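Local atomic coordinates of separin (Saccharomyces cerevisiae, PDB entry 5U1T), a protein that acts as a caspase-like cysteine protease that cleaves the MCD1/SCC1 subunit of cohesin at anaphase onset, and is held inactive by securin for most of the cell cycle. Residues Lys953-Glu957 / Ser958-Ile962; Val1314-Ile1317 / Leu1318-Gly1322. All coordinates share one frame; numbering follows the deposited sequence.

Contact 1 (953-957 / 958-962) carries a short helix into an edge of the mixed sheet, while contact 2 (1314-1317 / 1318-1322) is the last turns and the cap of helix 1303-1320. The two lie against each other, their centres about 10 Å apart, and both are remote from the presumed active-site cysteine. Contact 2 is the more buried and is held mostly by successive main-chain bonds; contact 1 is partly buried, with one turn bond and an apolar touch. They join through a probable hydrogen bond, Ser958 OG to Asp1316 OD2 at 2.9 Å, and through the Phe1320 ring, whose CZ approaches Met955 CA to 3.6 Å and whose CE2 meets Leu960 CD2.

Contact 1 (Lys953-Glu957 / Ser958-Ile962); sequences KGMFE and STLGI
A type I beta turn from Met955 to Ser958 takes the chain out of helix 950-955 and toward strand 960-962, an edge strand of the mixed sheet, where Leu960 pairs with Arg1162 on strand 1157-1163. Ser958 N closes the turn on Met955 O at 3.2 Å. The bond is bent, 139° at the hydrogen, and the donor stands well above the carbonyl plane. One residue back, Glu957 N reaches Gly954 O at 3.0 Å, so two main-chain bonds in succession bend the chain. The Ser958 hydroxyl passes 3.3 Å from Gly954 O, but its hydrogen bond is made to Asp1316 on helix 1303-1320, which ties the turn to that helix.

Past the turn, Leu960 folds back on Met955. With CG of Met955 opposite the backbone N (chi1 -173°) and the chain extended beyond it, this thioether arm carries its CG against the leucine and crosses that side chain at about a right angle. Met955 also touches Asn1055 and Ile1056, and Leu960 touches Thr1051 of helix 1036-1054. With an alanine here instead of Leu960, both methyl groups would be gone, and a gap would probably open beside Met955 CG, the Phe1320 ring and Thr1051. The leucine meets Met955 with both branches: Leu960 CD2 lies 4.0 Å from Met955 CG, and Leu960 CD1 lies 3.8 Å from Met955 O.

Contact 2 (Val1314-Ile1317 / Leu1318-Gly1322); sequences VLDI and LLFHG
Asp1316 and Phe1320 sit one turn apart on the last stretch of helix 1303-1320, which ends in a Schellman motif at Gly1322. Their side chains run side by side in the same direction, carboxylate and ring planes 30° apart, with Asp1316 CB 3.7 Å from Phe1320 CE2. OD2 of Asp1316 is hydrogen-bonded to the Ser958 hydroxyl. The Phe1320 ring also lies over the backbone: Asp1316 O is 3.2 Å above one face, displaced toward the rim, while the same oxygen accepts Phe1320 N at 3.0 Å. CG of Phe1320 sits beside its own backbone N (chi1 -56°), which turns the ring back over that carbonyl.

Around this pair the helix is laced by Leu1318 N to Val1314 O, 3.0 Å and nearly straight at 167°, and by Leu1319 N to Leu1315 O. Val1314 and Ile1317 rest on Val1289 of helix 1287-1294, and Leu1315 on Tyr1327.

At the C-terminal end Gly1322 takes a positive phi that suits glycine, and its N closes on Leu1319 O at 3.0 Å; the amide that follows returns to Leu1318 O, completing the Schellman pair. Just before it, His1321 leaves helical geometry, with its side chain against Ser965 and Ile1283. Ile1317 O receives a weak bond from His1321 N and a hydrogen bond from His1321 ND1 at 3.3 Å, with the oxygen in the ring plane.

Contact 1 (Lys953-Glu957 / Ser958-Ile962)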
loop_
_atom_site.group_PDB
_atom_site.type_symbol
_atom_site.label_atom_id
_atom_site.label_comp_id
_atom_site.label_asym_id
_atom_site.label_seq_id
_atom_site.Cartn_x
_atom_site.Cartn_y
_atom_site.Cartn_z
ATOM N N LYS A 953 45.813 -12.907 -27.816
ATOM C CA LYS A 953 46.158 -11.812 -26.930
ATOM C C LYS A 953 46.706 -10.603 -27.675
ATOM O O LYS A 953 46.370 -9.460 -27.352
ATOM C CB LYS A 953 47.181 -12.259 -25.905
ATOM C CG LYS A 953 47.236 -11.326 -24.713
ATOM C CD LYS A 953 48.629 -10.748 -24.524
ATOM C CE LYS A 953 48.703 -10.052 -23.175
ATOM N NZ LYS A 953 47.803 -10.767 -22.210
ATOM N N GLY A 954 47.559 -10.862 -28.663
ATOM C CA GLY A 954 48.122 -9.811 -29.483
ATOM C C GLY A 954 47.084 -9.195 -30.393
ATOM O O GLY A 954 47.069 -7.991 -30.609
ATOM N N MET A 955 46.178 -10.005 -30.861
ATOM C CA MET A 955 45.143 -9.528 -31.708
ATOM C C MET A 955 44.238 -8.570 -30.990
ATOM O O MET A 955 43.765 -7.642 -31.575
ATOM C CB MET A 955 44.347 -10.704 -32.182
ATOM C CG MET A 955 43.313 -10.373 -33.207
ATOM S SD MET A 955 42.519 -11.896 -33.598
ATOM C CE MET A 955 41.454 -11.327 -34.871
ATOM N N PHE A 956 43.995 -8.792 -29.715
ATOM C CA PHE A 956 43.102 -7.897 -28.952
ATOM C C PHE A 956 43.783 -6.574 -28.627
ATOM O O PHE A 956 43.125 -5.623 -28.214
ATOM C CB PHE A 956 42.607 -8.544 -27.646
ATOM C CG PHE A 956 41.857 -9.832 -27.849
ATOM C CD1 PHE A 956 41.196 -10.093 -29.040
ATOM C CD2 PHE A 956 41.840 -10.795 -26.868
ATOM C CE1 PHE A 956 40.519 -11.294 -29.242
ATOM C CE2 PHE A 956 41.169 -12.008 -27.067
ATOM C CZ PHE A 956 40.508 -12.253 -28.256
ATOM N N GLU A 957 45.095 -6.526 -28.813
ATOM C CA GLU A 957 45.872 -5.316 -28.610
ATOM C C GLU A 957 46.271 -4.678 -29.935
ATOM O O GLU A 957 47.275 -3.961 -30.027
ATOM C CB GLU A 957 47.121 -5.636 -27.801
ATOM C CG GLU A 957 46.834 -5.997 -26.354
ATOM C CD GLU A 957 48.014 -6.687 -25.704
ATOM O OE1 GLU A 957 49.138 -6.570 -26.267
ATOM O OE2 GLU A 957 47.801 -7.363 -24.650
ATOM N N SER A 958 45.499 -4.965 -30.973
ATOM C CA SER A 958 45.810 -4.488 -32.302
ATOM C C SER A 958 44.614 -3.788 -32.868
ATOM O O SER A 958 43.474 -4.167 -32.578
ATOM C CB SER A 958 46.209 -5.639 -33.225
ATOM O OG SER A 958 47.583 -5.919 -33.113
ATOM N N THR A 959 44.898 -2.744 -33.623
ATOM C CA THR A 959 43.954 -2.132 -34.509
ATOM C C THR A 959 43.369 -3.178 -35.396
ATOM O O THR A 959 44.059 -3.859 -36.095
ATOM C CB THR A 959 44.617 -1.078 -35.374
ATOM O OG1 THR A 959 44.948 0.052 -34.578
ATOM C CG2 THR A 959 43.683 -0.640 -36.427
ATOM N N LEU A 960 42.066 -3.312 -35.338
ATOM C CA LEU A 960 41.375 -4.334 -36.079
ATOM C C LEU A 960 40.374 -3.698 -36.988
ATOM O O LEU A 960 39.849 -2.653 -36.706
ATOM C CB LEU A 960 40.651 -5.266 -35.146
ATOM C CG LEU A 960 41.467 -6.288 -34.400
ATOM C CD1 LEU A 960 40.526 -7.062 -33.521
ATOM C CD2 LEU A 960 42.128 -7.210 -35.379
ATOM N N GLY A 961 40.059 -4.359 -38.078
ATOM C CA GLY A 961 39.121 -3.805 -39.013
ATOM C C GLY A 961 38.258 -4.813 -39.711
ATOM O O GLY A 961 38.447 -5.985 -39.597
ATOM N N ILE A 962 37.283 -4.323 -40.438
ATOM C CA ILE A 962 36.326 -5.166 -41.115
ATOM C C ILE A 962 35.685 -4.357 -42.218
ATOM O O ILE A 962 35.450 -3.199 -42.050
ATOM C CB ILE A 962 35.288 -5.685 -40.107
ATOM C CG1 ILE A 962 34.199 -6.482 -40.765
ATOM C CG2 ILE A 962 34.674 -4.560 -39.330
ATOM C CD1 ILE A 962 33.748 -7.627 -39.911
#

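Contact 2 (Val1314-Ile1317 / Leu1318-Gly1322)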
loop_
_atom_site.group_PDB
_atom_site.type_symbol
_atom_site.label_atom_id
_atom_site.label_comp_id
_atom_site.label_asym_id
_atom_site.label_seq_id
_atom_site.Cartn_x
_atom_site.Cartn_y
_atom_site.Cartn_z
ATOM N N VAL A 1314 48.563 -3.722 -41.950
ATOM C CA VAL A 1314 48.459 -4.672 -43.044
ATOM C C VAL A 1314 49.101 -6.026 -42.673
ATOM O O VAL A 1314 48.507 -7.088 -42.895
ATOM C CB VAL A 1314 49.084 -4.095 -44.333
ATOM C CG1 VAL A 1314 48.890 -5.051 -45.488
ATOM C CG2 VAL A 1314 48.426 -2.761 -44.655
ATOM N N LEU A 1315 50.293 -5.983 -42.092
ATOM C CA LEU A 1315 50.916 -7.187 -41.574
ATOM C C LEU A 1315 49.978 -7.917 -40.613
ATOM O O LEU A 1315 49.869 -9.141 -40.644
ATOM C CB LEU A 1315 52.228 -6.855 -40.871
ATOM C CG LEU A 1315 53.338 -6.246 -41.718
ATOM C CD1 LEU A 1315 54.633 -6.174 -40.944
ATOM C CD2 LEU A 1315 53.516 -7.035 -42.983
ATOM N N ASP A 1316 49.285 -7.156 -39.769
ATOM C CA ASP A 1316 48.341 -7.748 -38.842
ATOM C C ASP A 1316 47.204 -8.437 -39.597
ATOM O O ASP A 1316 46.854 -9.556 -39.266
ATOM C CB ASP A 1316 47.797 -6.706 -37.873
ATOM C CG ASP A 1316 48.690 -6.500 -36.669
ATOM O OD1 ASP A 1316 49.650 -7.266 -36.478
ATOM O OD2 ASP A 1316 48.421 -5.570 -35.889
ATOM N N ILE A 1317 46.637 -7.798 -40.614
ATOM C CA ILE A 1317 45.581 -8.440 -41.393
ATOM C C ILE A 1317 46.043 -9.790 -41.926
ATOM O O ILE A 1317 45.335 -10.792 -41.806
ATOM C CB ILE A 1317 45.125 -7.598 -42.593
ATOM C CG1 ILE A 1317 44.611 -6.219 -42.148
ATOM C CG2 ILE A 1317 44.076 -8.366 -43.409
ATOM C CD1 ILE A 1317 44.003 -5.370 -43.275
ATOM N N LEU A 1318 47.236 -9.829 -42.497
ATOM C CA LEU A 1318 47.759 -11.074 -43.025
ATOM C C LEU A 1318 48.047 -12.072 -41.916
ATOM O O LEU A 1318 47.807 -13.261 -42.083
ATOM C CB LEU A 1318 49.022 -10.810 -43.840
ATOM C CG LEU A 1318 48.825 -9.739 -44.904
ATOM C CD1 LEU A 1318 50.155 -9.406 -45.570
ATOM C CD2 LEU A 1318 47.789 -10.197 -45.918
ATOM N N LEU A 1319 48.558 -11.594 -40.789
ATOM C CA LEU A 1319 48.880 -12.474 -39.662
ATOM C C LEU A 1319 47.661 -13.221 -39.091
ATOM O O LEU A 1319 47.727 -14.440 -38.878
ATOM C CB LEU A 1319 49.561 -11.683 -38.538
ATOM C CG LEU A 1319 49.795 -12.452 -37.234
ATOM C CD1 LEU A 1319 50.532 -13.742 -37.530
ATOM C CD2 LEU A 1319 50.547 -11.619 -36.198
ATOM N N PHE A 1320 46.560 -12.506 -38.846
ATOM C CA PHE A 1320 45.417 -13.110 -38.160
ATOM C C PHE A 1320 44.730 -14.072 -39.097
ATOM O O PHE A 1320 44.158 -15.065 -38.666
ATOM C CB PHE A 1320 44.448 -12.046 -37.651
ATOM C CG PHE A 1320 45.093 -11.036 -36.747
ATOM C CD1 PHE A 1320 46.054 -11.430 -35.832
ATOM C CD2 PHE A 1320 44.765 -9.691 -36.833
ATOM C CE1 PHE A 1320 46.671 -10.510 -35.008
ATOM C CE2 PHE A 1320 45.379 -8.764 -36.009
ATOM C CZ PHE A 1320 46.340 -9.175 -35.101
ATOM N N HIS A 1321 44.835 -13.806 -40.392
ATOM C CA HIS A 1321 44.309 -14.736 -41.378
ATOM C C HIS A 1321 45.270 -15.889 -41.726
ATOM O O HIS A 1321 45.005 -16.647 -42.655
ATOM C CB HIS A 1321 43.935 -13.995 -42.652
ATOM C CG HIS A 1321 42.571 -13.392 -42.623
ATOM N ND1 HIS A 1321 42.356 -12.054 -42.360
ATOM C CD2 HIS A 1321 41.355 -13.942 -42.821
ATOM C CE1 HIS A 1321 41.059 -11.808 -42.402
ATOM N NE2 HIS A 1321 40.431 -12.938 -42.684
ATOM N N GLY A 1322 46.374 -16.023 -40.991
ATOM C CA GLY A 1322 47.275 -17.155 -41.168
ATOM C C GLY A 1322 48.603 -16.958 -41.916
ATOM O O GLY A 1322 49.330 -17.925 -42.152
#